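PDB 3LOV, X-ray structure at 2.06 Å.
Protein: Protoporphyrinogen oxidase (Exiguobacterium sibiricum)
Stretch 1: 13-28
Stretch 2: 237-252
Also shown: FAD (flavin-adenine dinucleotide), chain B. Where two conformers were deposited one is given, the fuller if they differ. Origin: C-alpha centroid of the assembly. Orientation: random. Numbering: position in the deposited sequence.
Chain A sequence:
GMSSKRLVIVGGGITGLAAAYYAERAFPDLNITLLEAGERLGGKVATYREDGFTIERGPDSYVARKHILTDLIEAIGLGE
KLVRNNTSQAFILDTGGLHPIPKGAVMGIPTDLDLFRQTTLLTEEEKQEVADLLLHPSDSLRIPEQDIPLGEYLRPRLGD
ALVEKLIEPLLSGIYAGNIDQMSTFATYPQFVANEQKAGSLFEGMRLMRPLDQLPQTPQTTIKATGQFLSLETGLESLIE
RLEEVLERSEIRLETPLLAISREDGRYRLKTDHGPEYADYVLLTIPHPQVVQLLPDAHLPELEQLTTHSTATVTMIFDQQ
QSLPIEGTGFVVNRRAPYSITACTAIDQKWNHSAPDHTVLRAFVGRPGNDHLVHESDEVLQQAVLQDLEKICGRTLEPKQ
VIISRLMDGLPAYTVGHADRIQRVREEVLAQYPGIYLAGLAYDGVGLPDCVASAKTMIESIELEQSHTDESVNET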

# COMPACT_ATOMS: atom_id res chain seq x y z
N GLY A 13 -4.71 -11.09 -8.97
CA GLY A 13 -3.92 -9.89 -8.74
C GLY A 13 -2.45 -10.29 -8.64
O GLY A 13 -2.09 -11.41 -8.98
N ILE A 14 -1.60 -9.39 -8.13
CA ILE A 14 -0.17 -9.72 -7.97
C ILE A 14 0.04 -10.97 -7.02
O ILE A 14 0.93 -11.79 -7.24
CB ILE A 14 0.67 -8.50 -7.49
CG1 ILE A 14 2.18 -8.79 -7.69
CG2 ILE A 14 0.29 -8.07 -6.02
CD1 ILE A 14 3.15 -7.69 -7.28
N THR A 15 -0.76 -11.10 -5.98
CA THR A 15 -0.57 -12.15 -5.00
C THR A 15 -0.83 -13.53 -5.65
O THR A 15 -0.05 -14.48 -5.47
CB THR A 15 -1.49 -11.96 -3.78
OG1 THR A 15 -1.23 -10.64 -3.23
CG2 THR A 15 -1.22 -13.05 -2.73
N GLY A 16 -1.92 -13.61 -6.39
CA GLY A 16 -2.30 -14.83 -7.09
C GLY A 16 -1.35 -15.18 -8.25
O GLY A 16 -1.05 -16.34 -8.43
N LEU A 17 -0.90 -14.19 -9.01
CA LEU A 17 0.03 -14.40 -10.13
C LEU A 17 1.41 -14.78 -9.63
O LEU A 17 2.04 -15.71 -10.14
CB LEU A 17 0.10 -13.17 -11.04
CG LEU A 17 -1.06 -13.01 -12.02
CD1 LEU A 17 -0.99 -11.70 -12.77
CD2 LEU A 17 -1.09 -14.21 -12.98
N ALA A 18 1.87 -14.11 -8.57
CA ALA A 18 3.09 -14.52 -7.89
C ALA A 18 2.95 -15.92 -7.30
O ALA A 18 3.90 -16.72 -7.35
CB ALA A 18 3.45 -13.54 -6.79
N ALA A 19 1.80 -16.22 -6.73
CA ALA A 19 1.63 -17.55 -6.20
C ALA A 19 1.79 -18.60 -7.34
O ALA A 19 2.38 -19.64 -7.13
CB ALA A 19 0.27 -17.70 -5.50
N ALA A 20 1.28 -18.33 -8.53
CA ALA A 20 1.30 -19.36 -9.58
C ALA A 20 2.75 -19.58 -10.01
O ALA A 20 3.15 -20.73 -10.27
CB ALA A 20 0.45 -18.97 -10.75
N TYR A 21 3.50 -18.47 -10.09
CA TYR A 21 4.89 -18.44 -10.53
C TYR A 21 5.69 -19.30 -9.60
O TYR A 21 6.45 -20.17 -10.03
CB TYR A 21 5.46 -17.00 -10.51
CG TYR A 21 6.95 -16.95 -10.82
CD1 TYR A 21 7.42 -16.96 -12.13
CD2 TYR A 21 7.89 -16.91 -9.79
CE1 TYR A 21 8.80 -16.95 -12.40
CE2 TYR A 21 9.23 -16.91 -10.05
CZ TYR A 21 9.68 -16.91 -11.36
OH TYR A 21 11.03 -16.91 -11.61
N TYR A 22 5.53 -19.06 -8.30
CA TYR A 22 6.29 -19.80 -7.32
C TYR A 22 5.81 -21.25 -7.24
O TYR A 22 6.61 -22.13 -6.99
CB TYR A 22 6.21 -19.16 -5.93
CG TYR A 22 6.87 -17.82 -5.82
CD1 TYR A 22 8.22 -17.67 -6.11
CD2 TYR A 22 6.16 -16.70 -5.38
CE1 TYR A 22 8.85 -16.43 -6.00
CE2 TYR A 22 6.77 -15.44 -5.27
CZ TYR A 22 8.12 -15.32 -5.60
OH TYR A 22 8.75 -14.11 -5.50
N ALA A 23 4.50 -21.48 -7.42
CA ALA A 23 3.96 -22.84 -7.38
C ALA A 23 4.50 -23.65 -8.54
O ALA A 23 4.76 -24.84 -8.38
CB ALA A 23 2.35 -22.88 -7.37
N GLU A 24 4.64 -23.04 -9.72
CA GLU A 24 5.17 -23.81 -10.88
C GLU A 24 6.55 -24.39 -10.53
O GLU A 24 6.80 -25.56 -10.79
CB GLU A 24 5.18 -23.01 -12.19
CG GLU A 24 3.79 -22.87 -12.79
CD GLU A 24 3.76 -22.42 -14.24
OE1 GLU A 24 4.84 -22.16 -14.83
OE2 GLU A 24 2.61 -22.34 -14.79
N ARG A 25 7.35 -23.62 -9.82
CA ARG A 25 8.71 -24.04 -9.50
C ARG A 25 8.76 -24.97 -8.31
O ARG A 25 9.52 -25.92 -8.32
CB ARG A 25 9.60 -22.83 -9.26
CG ARG A 25 10.17 -22.30 -10.54
CD ARG A 25 10.02 -20.79 -10.65
NE ARG A 25 10.14 -20.39 -12.04
CZ ARG A 25 9.11 -20.26 -12.86
NH1 ARG A 25 7.88 -20.46 -12.43
NH2 ARG A 25 9.31 -19.90 -14.11
N ALA A 26 7.98 -24.70 -7.27
CA ALA A 26 8.05 -25.54 -6.06
C ALA A 26 7.49 -26.96 -6.27
O ALA A 26 7.90 -27.89 -5.58
CB ALA A 26 7.36 -24.88 -4.88
N PHE A 27 6.55 -27.11 -7.21
CA PHE A 27 5.80 -28.36 -7.42
C PHE A 27 5.66 -28.70 -8.86
O PHE A 27 4.59 -28.54 -9.42
CB PHE A 27 4.38 -28.22 -6.89
CG PHE A 27 4.32 -27.67 -5.53
CD1 PHE A 27 4.97 -28.31 -4.51
CD2 PHE A 27 3.61 -26.52 -5.26
CE1 PHE A 27 4.92 -27.81 -3.23
CE2 PHE A 27 3.55 -26.01 -3.99
CZ PHE A 27 4.22 -26.65 -2.97
N PRO A 28 6.73 -29.20 -9.48
CA PRO A 28 6.67 -29.55 -10.89
C PRO A 28 5.51 -30.54 -11.23
O PRO A 28 5.01 -30.50 -12.34
CB PRO A 28 8.04 -30.20 -11.15
CG PRO A 28 8.94 -29.58 -10.13
CD PRO A 28 8.06 -29.48 -8.90
N SER A 237 3.06 -3.97 -16.82
CA SER A 237 3.95 -4.85 -17.60
C SER A 237 4.48 -6.00 -16.74
O SER A 237 4.67 -7.09 -17.23
CB SER A 237 5.07 -4.09 -18.29
OG SER A 237 5.99 -3.60 -17.37
N LEU A 238 4.61 -5.78 -15.44
CA LEU A 238 4.95 -6.87 -14.53
C LEU A 238 3.86 -7.93 -14.53
O LEU A 238 4.17 -9.11 -14.57
CB LEU A 238 5.21 -6.36 -13.11
CG LEU A 238 5.19 -7.35 -11.94
CD1 LEU A 238 6.28 -8.40 -12.08
CD2 LEU A 238 5.27 -6.58 -10.62
N ILE A 239 2.59 -7.52 -14.48
CA ILE A 239 1.45 -8.46 -14.49
C ILE A 239 1.48 -9.31 -15.79
O ILE A 239 1.41 -10.55 -15.74
CB ILE A 239 0.11 -7.70 -14.34
CG1 ILE A 239 0.08 -6.89 -13.01
CG2 ILE A 239 -1.04 -8.60 -14.45
CD1 ILE A 239 0.40 -7.69 -11.73
N GLU A 240 1.65 -8.62 -16.90
CA GLU A 240 1.69 -9.20 -18.24
C GLU A 240 2.83 -10.19 -18.36
O GLU A 240 2.62 -11.30 -18.85
CB GLU A 240 1.81 -8.07 -19.28
CG GLU A 240 0.50 -7.37 -19.49
CD GLU A 240 0.61 -5.96 -20.08
OE1 GLU A 240 1.72 -5.39 -20.16
OE2 GLU A 240 -0.43 -5.40 -20.44
N ARG A 241 4.02 -9.84 -17.88
CA ARG A 241 5.16 -10.76 -17.95
C ARG A 241 4.96 -11.96 -17.04
O ARG A 241 5.35 -13.07 -17.40
CB ARG A 241 6.47 -10.04 -17.59
CG ARG A 241 7.75 -10.90 -17.63
CD ARG A 241 7.97 -11.58 -18.99
NE ARG A 241 8.03 -10.60 -20.09
CZ ARG A 241 9.11 -9.90 -20.44
NH1 ARG A 241 10.28 -10.05 -19.80
NH2 ARG A 241 9.03 -9.04 -21.45
N LEU A 242 4.35 -11.77 -15.87
CA LEU A 242 4.11 -12.94 -15.02
C LEU A 242 3.23 -13.96 -15.72
O LEU A 242 3.53 -15.16 -15.71
CB LEU A 242 3.45 -12.58 -13.66
CG LEU A 242 4.42 -12.04 -12.64
CD1 LEU A 242 3.64 -11.35 -11.51
CD2 LEU A 242 5.38 -13.15 -12.14
N GLU A 243 2.16 -13.49 -16.34
CA GLU A 243 1.27 -14.39 -17.05
C GLU A 243 2.04 -15.11 -18.14
O GLU A 243 1.99 -16.33 -18.27
CB GLU A 243 0.08 -13.66 -17.67
CG GLU A 243 -0.90 -14.67 -18.27
CD GLU A 243 -2.10 -14.10 -18.95
OE1 GLU A 243 -2.14 -12.88 -19.20
OE2 GLU A 243 -2.99 -14.91 -19.28
N GLU A 244 2.76 -14.32 -18.93
CA GLU A 244 3.59 -14.85 -20.03
C GLU A 244 4.60 -15.96 -19.61
O GLU A 244 4.72 -16.94 -20.28
CB GLU A 244 4.27 -13.65 -20.68
CG GLU A 244 5.01 -13.86 -21.96
CD GLU A 244 5.75 -12.57 -22.32
OE1 GLU A 244 5.07 -11.52 -22.45
OE2 GLU A 244 7.00 -12.58 -22.40
N VAL A 245 5.29 -15.83 -18.48
CA VAL A 245 6.25 -16.85 -18.07
C VAL A 245 5.64 -18.10 -17.40
O VAL A 245 6.35 -19.04 -17.11
CB VAL A 245 7.40 -16.26 -17.16
CG1 VAL A 245 8.06 -15.08 -17.86
CG2 VAL A 245 6.90 -15.86 -15.77
N LEU A 246 4.35 -18.10 -17.10
CA LEU A 246 3.70 -19.29 -16.58
C LEU A 246 3.66 -20.31 -17.72
O LEU A 246 3.27 -19.97 -18.84
CB LEU A 246 2.30 -18.96 -16.07
CG LEU A 246 2.25 -17.94 -14.93
CD1 LEU A 246 0.79 -17.47 -14.72
CD2 LEU A 246 2.86 -18.51 -13.67
N GLU A 247 4.07 -21.54 -17.45
CA GLU A 247 4.15 -22.55 -18.52
C GLU A 247 3.07 -23.62 -18.48
O GLU A 247 2.86 -24.29 -19.48
CB GLU A 247 5.52 -23.22 -18.51
CG GLU A 247 6.61 -22.29 -19.01
CD GLU A 247 7.97 -22.98 -19.10
OE1 GLU A 247 8.59 -23.29 -18.04
OE2 GLU A 247 8.40 -23.18 -20.26
N ARG A 248 2.43 -23.82 -17.35
CA ARG A 248 1.40 -24.84 -17.29
C ARG A 248 0.15 -24.46 -16.48
O ARG A 248 -0.84 -25.17 -16.52
CB ARG A 248 2.01 -26.15 -16.79
CG ARG A 248 2.31 -26.18 -15.34
CD ARG A 248 2.69 -27.60 -14.92
NE ARG A 248 2.74 -27.73 -13.47
CZ ARG A 248 3.74 -27.30 -12.71
NH1 ARG A 248 4.80 -26.73 -13.25
NH2 ARG A 248 3.68 -27.46 -11.39
N SER A 249 0.19 -23.34 -15.78
CA SER A 249 -0.98 -22.88 -15.02
C SER A 249 -2.12 -22.49 -15.94
O SER A 249 -1.90 -21.77 -16.89
CB SER A 249 -0.60 -21.66 -14.20
OG SER A 249 0.39 -21.98 -13.25
N GLU A 250 -3.32 -22.96 -15.67
CA GLU A 250 -4.48 -22.57 -16.45
C GLU A 250 -5.15 -21.34 -15.82
O GLU A 250 -5.55 -21.37 -14.68
CB GLU A 250 -5.48 -23.70 -16.50
CG GLU A 250 -6.55 -23.49 -17.59
CD GLU A 250 -7.83 -24.25 -17.31
OE1 GLU A 250 -7.82 -25.16 -16.46
OE2 GLU A 250 -8.85 -23.94 -17.96
N ILE A 251 -5.26 -20.24 -16.58
CA ILE A 251 -5.83 -18.99 -16.07
C ILE A 251 -7.27 -18.90 -16.56
O ILE A 251 -7.49 -18.85 -17.77
CB ILE A 251 -5.12 -17.71 -16.62
CG1 ILE A 251 -3.60 -17.71 -16.40
CG2 ILE A 251 -5.80 -16.46 -16.07
CD1 ILE A 251 -3.14 -17.15 -15.17
N ARG A 252 -8.25 -18.83 -15.65
CA ARG A 252 -9.64 -18.65 -16.08
C ARG A 252 -10.13 -17.25 -15.71
O ARG A 252 -10.32 -16.95 -14.54
CB ARG A 252 -10.57 -19.70 -15.45
CG ARG A 252 -10.09 -21.18 -15.51
CD ARG A 252 -10.94 -22.06 -16.41
NE ARG A 252 -12.32 -22.21 -15.93
CZ ARG A 252 -12.72 -23.12 -15.05
NH1 ARG A 252 -11.87 -23.98 -14.50
NH2 ARG A 252 -14.01 -23.15 -14.69
PA FAD B . -5.96 -7.35 -5.46
O1A FAD B . -5.05 -6.53 -6.31
O2A FAD B . -7.13 -6.69 -4.83
O5B FAD B . -6.47 -8.58 -6.32
C5B FAD B . -7.56 -9.37 -5.94
C4B FAD B . -8.02 -10.16 -7.17
O4B FAD B . -8.99 -11.15 -6.81
C3B FAD B . -8.62 -9.24 -8.22
O3B FAD B . -8.11 -9.51 -9.51
C2B FAD B . -10.09 -9.55 -8.08
O2B FAD B . -10.80 -9.40 -9.26
C1B FAD B . -10.09 -11.01 -7.68
N9A FAD B . -11.30 -11.49 -7.00
C8A FAD B . -12.16 -10.88 -6.12
N7A FAD B . -13.15 -11.74 -5.76
C5A FAD B . -12.92 -12.91 -6.41
C6A FAD B . -13.57 -14.15 -6.43
N6A FAD B . -14.64 -14.38 -5.68
N1A FAD B . -13.08 -15.17 -7.23
C2A FAD B . -11.93 -14.99 -7.97
N3A FAD B . -11.28 -13.77 -7.93
C4A FAD B . -11.78 -12.76 -7.19
N1 FAD B . 1.49 -0.97 -2.70
C2 FAD B . 2.78 -0.60 -2.97
O2 FAD B . 3.71 -1.39 -2.76
N3 FAD B . 3.04 0.65 -3.45
C4 FAD B . 2.07 1.56 -3.65
O4 FAD B . 2.36 2.65 -4.12
C4X FAD B . 0.76 1.24 -3.36
N5 FAD B . -0.25 2.15 -3.61
C5X FAD B . -1.57 1.79 -3.31
C6 FAD B . -2.60 2.70 -3.52
C7 FAD B . -3.93 2.35 -3.23
C7M FAD B . -5.04 3.34 -3.46
C8 FAD B . -4.24 1.06 -2.76
C8M FAD B . -5.66 0.63 -2.42
C9 FAD B . -3.22 0.13 -2.57
C9A FAD B . -1.87 0.48 -2.83
N10 FAD B . -0.85 -0.45 -2.64
C10 FAD B . 0.47 -0.06 -2.90
C1' FAD B . -1.08 -1.85 -2.11
C2' FAD B . -1.16 -2.82 -3.31
O2' FAD B . -2.25 -2.47 -4.08
C3' FAD B . -1.30 -4.29 -2.89
O3' FAD B . -0.03 -4.68 -2.41
C4' FAD B . -1.68 -5.28 -4.02
O4' FAD B . -2.36 -4.73 -5.14
C5' FAD B . -2.60 -6.37 -3.52
O5' FAD B . -2.79 -7.32 -4.54
P FAD B . -3.66 -8.60 -4.24
O1P FAD B . -3.45 -9.13 -2.85
O2P FAD B . -3.60 -9.63 -5.34
O3P FAD B . -5.19 -8.03 -4.23

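The helix spanning 14-26 packs against helix 237-245 with the N-to-C directions 31° apart and the axes 9.7 Å apart at closest approach. The contact is apolar along the helices and polar where the second chain segment leaves its helix.

Leu17 anchors the apolar part. Its CA-to-CB bond points toward the other stretch, and chi1 -79° (m) with chi2 174° (t) splays its methyls along the partner surface: CD1 lies 3.5 Å from Ile239 CG2, while CD2 lies 4.1 Å from Leu246 CD1 and 4.2 Å from Ile251 CD1. Leu242 has nearly the same m,t conformation, and its CD1 sits 4.0 Å from Leu17 CB. Ile239 starts sideways, but its m,m rotamer brings CD1 to 4.3 Å from Ile14 CB. Ala20, whose CA-to-CB bond points toward the other stretch, brings CB to 3.8 Å from Leu246 CD2. Tyr21, with chi1 174° (t), offers its ring edge to Val245: CD1 to CG2 is 3.8 Å.

Glu24 supplies the polar lock. Chi1 -75° (m) and chi2 -165° (t) extend the side chain, delivering its carboxylate to the turn after the helix. OE1 accepts a hydrogen bond from Glu247 N (2.8 Å, 178°). OE2 accepts from Arg248 N (3.0 Å, 165°), Ser249 N (2.8 Å, 145°) and Ser249 OG (2.7 Å); chi1 -63° (m) at Ser249 places that hydroxyl beside its own amide. The carboxylate thus gathers three successive backbone amides.

Arg248 leaves its backbone sideways; chi1 74° (p) sets the direction, and chi2 171° (t) and chi3 -169° (t) extend the chain so that its guanidinium reaches Glu24, whose CG lies over one face; Pro28 O lies over the opposite face. The bond from Arg248 NH1 to Glu24 O is weak (3.4 Å, 163°). Arg248 NH2 comes within 2.4 Å of Phe27 O, but the poor angle rules out a hydrogen bond despite the proximity.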